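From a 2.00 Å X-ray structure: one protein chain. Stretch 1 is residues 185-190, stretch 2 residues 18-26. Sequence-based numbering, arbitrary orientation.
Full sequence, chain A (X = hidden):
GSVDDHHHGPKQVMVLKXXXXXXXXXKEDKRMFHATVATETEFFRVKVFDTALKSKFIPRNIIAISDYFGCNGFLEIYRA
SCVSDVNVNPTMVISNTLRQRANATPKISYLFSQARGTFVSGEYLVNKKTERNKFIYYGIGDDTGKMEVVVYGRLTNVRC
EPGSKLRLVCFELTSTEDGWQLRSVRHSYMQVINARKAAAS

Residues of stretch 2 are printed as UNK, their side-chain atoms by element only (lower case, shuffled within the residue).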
# COMPACT_ATOMS: atom_id res chain seq x y z
N VAL A 185 0.30 3.88 10.29
CA VAL A 185 0.36 5.34 10.17
C VAL A 185 -0.91 5.82 9.47
O VAL A 185 -1.79 5.02 9.12
CB VAL A 185 1.61 5.82 9.39
CG1 VAL A 185 2.90 5.58 10.20
CG2 VAL A 185 1.67 5.18 8.03
N ARG A 186 -0.97 7.13 9.23
CA ARG A 186 -2.21 7.77 8.79
C ARG A 186 -2.80 7.14 7.52
O ARG A 186 -4.03 7.01 7.40
CB ARG A 186 -1.96 9.27 8.57
CG ARG A 186 -3.22 10.06 8.22
CD ARG A 186 -2.92 11.54 8.22
NE ARG A 186 -3.95 12.35 7.56
CZ ARG A 186 -5.12 12.68 8.11
NH1 ARG A 186 -5.42 12.27 9.33
NH2 ARG A 186 -5.98 13.43 7.43
N HIS A 187 -1.96 6.76 6.55
CA HIS A 187 -2.47 6.21 5.29
C HIS A 187 -2.42 4.69 5.25
O HIS A 187 -2.60 4.11 4.17
CB HIS A 187 -1.70 6.77 4.09
CG HIS A 187 -1.84 8.26 3.92
ND1 HIS A 187 -0.90 9.02 3.27
CD2 HIS A 187 -2.80 9.11 4.34
CE1 HIS A 187 -1.27 10.29 3.31
NE2 HIS A 187 -2.42 10.37 3.95
N SER A 188 -2.19 4.04 6.39
CA SER A 188 -2.07 2.59 6.39
C SER A 188 -3.40 1.92 6.09
O SER A 188 -4.49 2.46 6.33
CB SER A 188 -1.55 2.04 7.74
OG SER A 188 -0.29 2.57 8.07
N TYR A 189 -3.28 0.70 5.60
CA TYR A 189 -4.44 -0.14 5.35
C TYR A 189 -4.01 -1.58 5.61
O TYR A 189 -2.86 -1.95 5.37
CB TYR A 189 -4.96 0.01 3.89
CG TYR A 189 -6.04 -1.00 3.56
CD1 TYR A 189 -7.38 -0.77 3.89
CD2 TYR A 189 -5.73 -2.20 2.93
CE1 TYR A 189 -8.37 -1.71 3.60
CE2 TYR A 189 -6.71 -3.15 2.64
CZ TYR A 189 -8.02 -2.91 2.98
OH TYR A 189 -8.99 -3.86 2.68
N MET A 190 -4.94 -2.38 6.11
CA MET A 190 -4.64 -3.78 6.30
C MET A 190 -5.94 -4.57 6.22
O MET A 190 -7.02 -4.04 6.50
CB MET A 190 -3.94 -4.04 7.64
CG MET A 190 -4.72 -3.55 8.86
SD MET A 190 -3.85 -3.80 10.43
CE MET A 190 -2.80 -5.15 10.00
N UNK A 18 -5.69 -3.18 -6.28
CA UNK A 18 -6.31 -2.04 -5.62
C UNK A 18 -6.87 -2.53 -4.28
O UNK A 18 -7.22 -3.70 -4.14
c UNK A 18 -7.91 -0.08 -5.99
c UNK A 18 -7.42 -1.44 -6.53
c UNK A 18 -8.59 -2.40 -6.66
N UNK A 19 -6.91 -1.63 -3.29
CA UNK A 19 -7.68 -1.88 -2.07
C UNK A 19 -9.05 -1.23 -2.20
O UNK A 19 -9.23 -0.29 -2.98
c UNK A 19 -7.04 -1.31 -0.80
c UNK A 19 -5.58 -1.68 -0.65
o UNK A 19 -7.22 0.12 -0.76
N UNK A 20 -9.99 -1.71 -1.40
CA UNK A 20 -11.26 -1.02 -1.22
C UNK A 20 -10.97 0.37 -0.67
O UNK A 20 -9.91 0.62 -0.09
c UNK A 20 -11.52 -1.87 1.14
o UNK A 20 -13.56 -2.87 1.94
c UNK A 20 -12.35 -2.65 2.17
o UNK A 20 -11.77 -3.05 3.20
c UNK A 20 -12.15 -1.79 -0.24
N UNK A 21 -11.91 1.30 -0.82
CA UNK A 21 -11.73 2.60 -0.18
C UNK A 21 -11.97 2.49 1.32
O UNK A 21 -12.66 1.59 1.81
c UNK A 21 -12.78 3.50 -0.85
c UNK A 21 -13.75 2.56 -1.48
c UNK A 21 -13.05 1.28 -1.76
N UNK A 22 -11.38 3.43 2.06
CA UNK A 22 -11.47 3.40 3.51
C UNK A 22 -11.27 4.81 4.02
O UNK A 22 -10.74 5.69 3.32
c UNK A 22 -9.00 2.80 3.85
c UNK A 22 -8.35 2.34 2.72
c UNK A 22 -7.03 2.69 2.47
c UNK A 22 -7.01 3.99 4.49
c UNK A 22 -10.44 2.43 4.13
c UNK A 22 -6.36 3.51 3.36
c UNK A 22 -8.31 3.62 4.73
N UNK A 23 -11.78 5.03 5.23
CA UNK A 23 -11.69 6.31 5.91
C UNK A 23 -10.37 6.41 6.66
O UNK A 23 -10.10 5.62 7.57
c UNK A 23 -13.00 7.89 7.38
o UNK A 23 -14.08 6.04 6.22
c UNK A 23 -12.87 6.46 6.87
N UNK A 24 -9.54 7.37 6.27
CA UNK A 24 -8.25 7.55 6.91
C UNK A 24 -8.24 8.75 7.85
O UNK A 24 -7.35 8.84 8.70
c UNK A 24 -7.99 9.06 3.90
c UNK A 24 -8.05 10.23 3.15
c UNK A 24 -7.29 11.32 3.54
c UNK A 24 -7.20 8.98 5.05
o UNK A 24 -7.34 12.47 2.80
c UNK A 24 -6.49 11.26 4.67
c UNK A 24 -7.14 7.71 5.87
c UNK A 24 -6.45 10.09 5.42
N UNK A 25 -9.20 9.66 7.73
CA UNK A 25 -9.38 10.74 8.70
C UNK A 25 -10.82 10.64 9.17
O UNK A 25 -11.75 11.05 8.45
o UNK A 25 -8.56 14.30 8.84
o UNK A 25 -10.07 13.18 9.95
c UNK A 25 -9.24 13.27 9.02
c UNK A 25 -9.02 12.09 8.08
N UNK A 26 -11.02 10.09 10.38
CA UNK A 26 -12.38 9.83 10.84
C UNK A 26 -13.13 11.11 11.18
O UNK A 26 -14.37 11.09 11.18
c UNK A 26 -12.29 7.40 11.80
c UNK A 26 -12.37 8.91 12.07
c UNK A 26 -12.31 6.59 13.10
c UNK A 26 -13.39 6.93 10.84
O HOH W 1 -9.27 -4.24 -0.10

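Position 18 carries three side-chain carbons, one bearing the other two, and its side chain is out of reach of stretch 1. A carbon forked at CB without oxygen is valine, Val18.

Position 19 has two carbons and one oxygen, the first carbon bearing both other atoms. Its CB lies 4.1 Å from the ring centroid of Tyr189, 18° off the ring normal, a CH-pi contact over the face, and its terminal carbon also approaches that ring. The branching identifies threonine; CG2 of Thr19 approaches CD2 of Tyr189 to 3.6 Å.

Position 20 shows three carbons in a row, the third carrying two oxygens, one of which meets the OH of Tyr189. A carboxylate at the end of a two-methylene chain is glutamate, hence Glu20. The OH of Tyr189 donates a hydrogen bond to OE2 of Glu20 at 2.9 Å. Water 1 joins the same partners, accepting from N of Glu20 (2.9 Å) and donating to OH of Tyr189 (2.8 Å).

At position 21 three carbons close a ring onto the backbone N, which only proline does. Pro21 points away from stretch 1 and makes no contact with it.

Position 22 has one carbon followed by a ring of six carbons and no oxygen. This ring and that of Tyr189 form an oblique pair, centroids 5.2 Å apart and planes at 33°, and the O of His187 lies near the plane of the ring at position 22. It is phenylalanine. CD1 of Phe22 meets CD1 of Tyr189 at 3.5 Å; the O of His187 lies 3.9 Å from CZ of Phe22.

Position 23 repeats the one-oxygen, two-carbon pattern of position 19 and is Thr23, out of reach.

Position 24 has a six-carbon ring bearing an oxygen. The edge of the His187 ring is directed toward its face in an offset edge-to-face pair (centroids 5.5 Å, planes at 82°), and a ring carbon meets the Arg186 guanidinium. The ring oxygen is the mark of tyrosine; NH2 of Arg186 comes within 3.5 Å of CE2 of Tyr24.

Position 25 has two carbons, the second carrying two oxygens, one of them beside NH2 of Arg186. This is Asp25. NH2 of Arg186 donates to OD2 of Asp25 at 3.1 Å with an N-H...acceptor angle of 174°, a nearly linear salt bridge.

Position 26 has four carbons forked at the second, which is leucine; Leu26 makes no contact.

The contact therefore works from two centres. Tyr189 points toward stretch 2, with Thr19 over one face, Phe22 packed obliquely and the Tyr189 hydroxyl bonded to Glu20. Arg186 sets out sideways, but its extended chain brings the guanidinium to Tyr24 over one face and Asp25 at the edge. The two segments run at 154°, and together they bury 467 Å².

Stretch 2 18-26: VTEPFTYDL
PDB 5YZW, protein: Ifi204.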